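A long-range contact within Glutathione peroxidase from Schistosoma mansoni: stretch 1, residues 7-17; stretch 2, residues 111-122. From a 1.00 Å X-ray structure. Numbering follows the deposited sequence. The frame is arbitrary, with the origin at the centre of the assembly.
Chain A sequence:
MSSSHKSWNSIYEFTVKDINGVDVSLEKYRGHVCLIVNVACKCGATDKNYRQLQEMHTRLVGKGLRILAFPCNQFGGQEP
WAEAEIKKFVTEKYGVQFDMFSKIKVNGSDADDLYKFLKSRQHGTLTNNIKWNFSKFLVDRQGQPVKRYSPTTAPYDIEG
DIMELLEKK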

# COMPACT_ATOMS: atom_id res chain seq x y z
N SER A 7 20.57 6.11 -3.75
CA SER A 7 21.21 5.29 -2.74
C SER A 7 20.23 4.67 -1.74
O SER A 7 20.65 4.01 -0.84
CB SER A 7 22.32 6.06 -2.01
OG SER A 7 21.87 6.44 -0.73
N TRP A 8 18.94 4.94 -1.89
CA TRP A 8 17.96 4.48 -0.92
C TRP A 8 18.06 2.98 -0.74
O TRP A 8 18.09 2.24 -1.70
CB TRP A 8 16.57 4.84 -1.42
CG TRP A 8 16.30 6.29 -1.64
CD1 TRP A 8 16.59 7.33 -0.79
CD2 TRP A 8 15.61 6.85 -2.75
NE1 TRP A 8 16.12 8.51 -1.33
CE2 TRP A 8 15.48 8.23 -2.51
CE3 TRP A 8 15.02 6.30 -3.89
CZ2 TRP A 8 14.84 9.09 -3.42
CZ3 TRP A 8 14.38 7.15 -4.79
CH2 TRP A 8 14.28 8.52 -4.54
N ASN A 9 18.05 2.53 0.50
CA ASN A 9 18.31 1.13 0.78
C ASN A 9 17.11 0.42 1.40
O ASN A 9 17.17 -0.81 1.50
CB ASN A 9 19.52 0.98 1.75
CG ASN A 9 20.93 1.22 1.08
OD1 ASN A 9 21.08 1.14 -0.13
ND2 ASN A 9 21.95 1.53 1.92
N SER A 10 16.05 1.12 1.81
CA SER A 10 14.91 0.45 2.42
C SER A 10 13.76 1.44 2.36
O SER A 10 13.95 2.66 2.08
CB SER A 10 15.17 0.07 3.90
OG SER A 10 15.07 1.22 4.72
N ILE A 11 12.53 1.00 2.71
CA ILE A 11 11.41 1.92 2.73
C ILE A 11 11.55 2.91 3.88
O ILE A 11 10.84 3.94 3.87
CB ILE A 11 10.05 1.19 2.83
CG1 ILE A 11 9.88 0.42 4.15
CG2 ILE A 11 9.76 0.36 1.58
CD1 ILE A 11 8.42 0.15 4.53
N TYR A 12 12.40 2.65 4.88
CA TYR A 12 12.45 3.51 6.07
C TYR A 12 12.99 4.90 5.77
O TYR A 12 12.79 5.81 6.58
CB TYR A 12 13.33 2.85 7.14
CG TYR A 12 12.97 1.44 7.44
CD1 TYR A 12 11.65 1.06 7.52
CD2 TYR A 12 13.98 0.48 7.69
CE1 TYR A 12 11.33 -0.26 7.83
CE2 TYR A 12 13.68 -0.82 8.02
CZ TYR A 12 12.37 -1.20 8.08
OH TYR A 12 12.10 -2.52 8.42
N GLU A 13 13.64 5.05 4.61
CA GLU A 13 14.23 6.35 4.27
C GLU A 13 13.18 7.40 3.91
O GLU A 13 13.54 8.59 3.87
CB GLU A 13 15.21 6.18 3.13
CG GLU A 13 16.41 5.38 3.60
CD GLU A 13 17.42 5.11 2.54
OE1 GLU A 13 17.15 5.53 1.39
OE2 GLU A 13 18.47 4.49 2.80
N PHE A 14 11.95 6.99 3.61
CA PHE A 14 10.95 7.90 3.03
C PHE A 14 10.01 8.45 4.08
O PHE A 14 9.70 7.78 5.08
CB PHE A 14 10.14 7.20 1.92
CG PHE A 14 11.04 6.64 0.90
CD1 PHE A 14 11.73 7.50 0.02
CD2 PHE A 14 11.34 5.28 0.87
CE1 PHE A 14 12.68 7.02 -0.87
CE2 PHE A 14 12.30 4.79 -0.00
CZ PHE A 14 12.98 5.64 -0.84
N THR A 15 9.52 9.66 3.80
CA THR A 15 8.56 10.35 4.62
C THR A 15 7.35 10.64 3.74
O THR A 15 7.50 11.04 2.56
CB THR A 15 9.17 11.66 5.22
OG1 THR A 15 10.32 11.29 5.97
CG2 THR A 15 8.22 12.36 6.17
N VAL A 16 6.15 10.42 4.28
CA VAL A 16 4.90 10.56 3.53
C VAL A 16 3.89 11.24 4.41
O VAL A 16 3.92 11.14 5.64
CB VAL A 16 4.37 9.18 3.05
CG1 VAL A 16 5.27 8.59 1.95
CG2 VAL A 16 4.23 8.19 4.20
N LYS A 17 2.94 11.92 3.78
CA LYS A 17 1.85 12.57 4.51
C LYS A 17 0.70 11.57 4.68
O LYS A 17 0.21 11.00 3.71
CB LYS A 17 1.40 13.79 3.70
CG LYS A 17 0.43 14.71 4.45
CD LYS A 17 0.01 15.93 3.61
CE LYS A 17 1.20 16.80 3.17
NZ LYS A 17 1.92 17.34 4.33
N ALA A 111 6.03 10.96 -9.30
CA ALA A 111 5.66 9.89 -8.37
C ALA A 111 6.37 10.13 -7.04
O ALA A 111 7.50 10.62 -6.98
CB ALA A 111 6.06 8.57 -8.91
N ASP A 112 5.70 9.74 -5.96
CA ASP A 112 6.33 9.77 -4.65
C ASP A 112 7.62 8.94 -4.70
O ASP A 112 7.66 7.85 -5.30
CB ASP A 112 5.39 9.22 -3.58
CG ASP A 112 5.84 9.60 -2.19
OD1 ASP A 112 6.68 8.87 -1.61
OD2 ASP A 112 5.36 10.64 -1.69
N ASP A 113 8.65 9.42 -4.02
CA ASP A 113 9.91 8.65 -3.94
C ASP A 113 9.71 7.24 -3.39
O ASP A 113 10.43 6.32 -3.82
CB ASP A 113 10.94 9.39 -3.11
CG ASP A 113 11.49 10.64 -3.81
OD1 ASP A 113 11.30 10.81 -5.04
OD2 ASP A 113 12.13 11.46 -3.11
N LEU A 114 8.72 7.03 -2.53
CA LEU A 114 8.48 5.67 -2.04
C LEU A 114 8.17 4.74 -3.25
O LEU A 114 8.67 3.60 -3.30
CB LEU A 114 7.30 5.67 -1.08
CG LEU A 114 6.78 4.26 -0.71
CD1 LEU A 114 7.82 3.43 0.03
CD2 LEU A 114 5.51 4.40 0.11
N TYR A 115 7.33 5.21 -4.16
CA TYR A 115 6.97 4.38 -5.32
C TYR A 115 8.08 4.28 -6.33
O TYR A 115 8.24 3.22 -6.96
CB TYR A 115 5.63 4.83 -5.93
CG TYR A 115 4.47 4.16 -5.22
CD1 TYR A 115 3.82 3.08 -5.78
CD2 TYR A 115 3.97 4.71 -4.05
CE1 TYR A 115 2.69 2.49 -5.13
CE2 TYR A 115 2.85 4.16 -3.40
CZ TYR A 115 2.23 3.05 -3.96
OH TYR A 115 1.14 2.44 -3.34
N LYS A 116 8.87 5.34 -6.52
CA LYS A 116 10.08 5.19 -7.33
C LYS A 116 10.94 4.07 -6.76
O LYS A 116 11.45 3.20 -7.50
CB LYS A 116 10.86 6.51 -7.42
CG LYS A 116 10.06 7.61 -8.11
CD LYS A 116 10.91 8.89 -8.32
CE LYS A 116 10.12 9.93 -9.07
NZ LYS A 116 10.99 11.12 -9.39
N PHE A 117 11.10 4.05 -5.45
CA PHE A 117 11.88 3.01 -4.79
C PHE A 117 11.25 1.63 -4.96
O PHE A 117 11.96 0.65 -5.32
CB PHE A 117 12.05 3.35 -3.30
CG PHE A 117 12.77 2.30 -2.53
CD1 PHE A 117 14.17 2.11 -2.69
CD2 PHE A 117 12.08 1.46 -1.64
CE1 PHE A 117 14.83 1.14 -1.96
CE2 PHE A 117 12.77 0.49 -0.91
CZ PHE A 117 14.14 0.34 -1.07
N LEU A 118 9.96 1.49 -4.65
CA LEU A 118 9.30 0.18 -4.77
C LEU A 118 9.50 -0.39 -6.18
O LEU A 118 9.87 -1.56 -6.35
CB LEU A 118 7.82 0.31 -4.45
CG LEU A 118 7.49 0.63 -2.98
CD1 LEU A 118 6.00 0.92 -2.87
CD2 LEU A 118 7.89 -0.53 -2.06
N LYS A 119 9.22 0.43 -7.19
CA LYS A 119 9.34 -0.01 -8.59
C LYS A 119 10.79 -0.31 -8.97
O LYS A 119 11.02 -1.15 -9.84
CB LYS A 119 8.75 1.03 -9.54
CG LYS A 119 7.24 1.18 -9.43
CD LYS A 119 6.68 2.09 -10.52
CE LYS A 119 7.17 3.51 -10.41
NZ LYS A 119 6.65 4.29 -11.55
N SER A 120 11.75 0.33 -8.30
CA SER A 120 13.17 0.06 -8.58
C SER A 120 13.60 -1.30 -8.02
O SER A 120 14.66 -1.83 -8.42
CB SER A 120 14.09 1.14 -8.02
OG SER A 120 14.29 1.02 -6.63
N ARG A 121 12.82 -1.86 -7.08
CA ARG A 121 13.18 -3.12 -6.42
C ARG A 121 12.44 -4.34 -6.96
O ARG A 121 13.00 -5.45 -6.83
CB ARG A 121 12.98 -3.01 -4.89
CG ARG A 121 13.96 -2.07 -4.19
CD ARG A 121 15.41 -2.58 -4.33
NE ARG A 121 16.36 -1.85 -3.49
CZ ARG A 121 16.59 -2.10 -2.20
NH1 ARG A 121 15.95 -3.07 -1.57
NH2 ARG A 121 17.49 -1.36 -1.56
N GLN A 122 11.22 -4.15 -7.46
CA GLN A 122 10.44 -5.29 -7.98
C GLN A 122 9.78 -4.88 -9.28
O GLN A 122 8.94 -3.96 -9.30
CB GLN A 122 9.36 -5.73 -6.98
CG GLN A 122 9.89 -6.45 -5.76
CD GLN A 122 10.54 -7.78 -6.12
OE1 GLN A 122 11.77 -7.98 -5.93
NE2 GLN A 122 9.80 -8.70 -6.68
O HOH W 1 5.81 12.05 0.41
O HOH W 2 8.61 10.12 -0.08

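Stretch 1 is mostly irregular: a loop leads into a short 3-10 segment at residues 11-13, then into a strand from T15. Stretch 2 is a helix that begins at D113, and the loop packs along one of its sides. The CA atoms of F14 and L114 lie 6.1 Å apart, and those of W8 and F117 7.4 Å, so stretch 1 runs toward the start of the helix as its own numbering rises. The 3-10 turn is closed by F14 N donating to I11 O (3.3 Å), while Y12 N donates to S10 OG (3.0 Å).

F117 is the centre of the contact and loses the largest area to the other stretch. With chi1 at t, its ring reaches into the curve of the loop, where backbone as well as side chains surround it: its CZ is 3.5 Å from S10 N, and its CE1 is 3.5 Å from W8 O. A flat, apolar ring suits this place because it can lie close against main chain without needing a polar partner. The CB of W8 covers CD1 of F117 at 3.9 Å, and I11 CG2 meets CE2 of F117 at the same distance. I11 CG2 also lies 3.9 Å from L114 CD1 and 4.2 Å from L118 CD2, so one methyl touches three helix residues.

F14 packs nearer the start of the helix. L114 CA sits over its face, 4.1 Å from the ring centroid, and F14 CZ approaches F117 CB to 3.5 Å. The two phenyl rings meet obliquely, with centroids 5.4 Å apart and planes at 44°. Farther out, the exposed W8 indole brings CH2 to within 3.6 Å of D113 CG, giving the buried cluster a broad aromatic border.

Polar groups work at the two ends. D112 caps the helix, its OD1 accepting from L114 N at 2.9 Å. Two waters lie within hydrogen-bonding distance of both T15 O and the D112 carboxylate: the O of water 1 is 2.9 Å from T15 O and 2.6 Å from D112 OD2, that of water 2 3.0 Å from T15 O and 2.8 Å from D112 OD1. Beside this, V16 CG1 comes within 3.8 Å of D112 OD1. At the other end, R121 NH2 donates to N9 O at 3.1 Å, the one direct hydrogen bond between the stretches. The long arginine side chain suits this reach to a loop carbonyl, and its NH1 is satisfied elsewhere in the structure. The rule is two phenyl rings packed with aliphatic side chains, with polar contacts toward the ends.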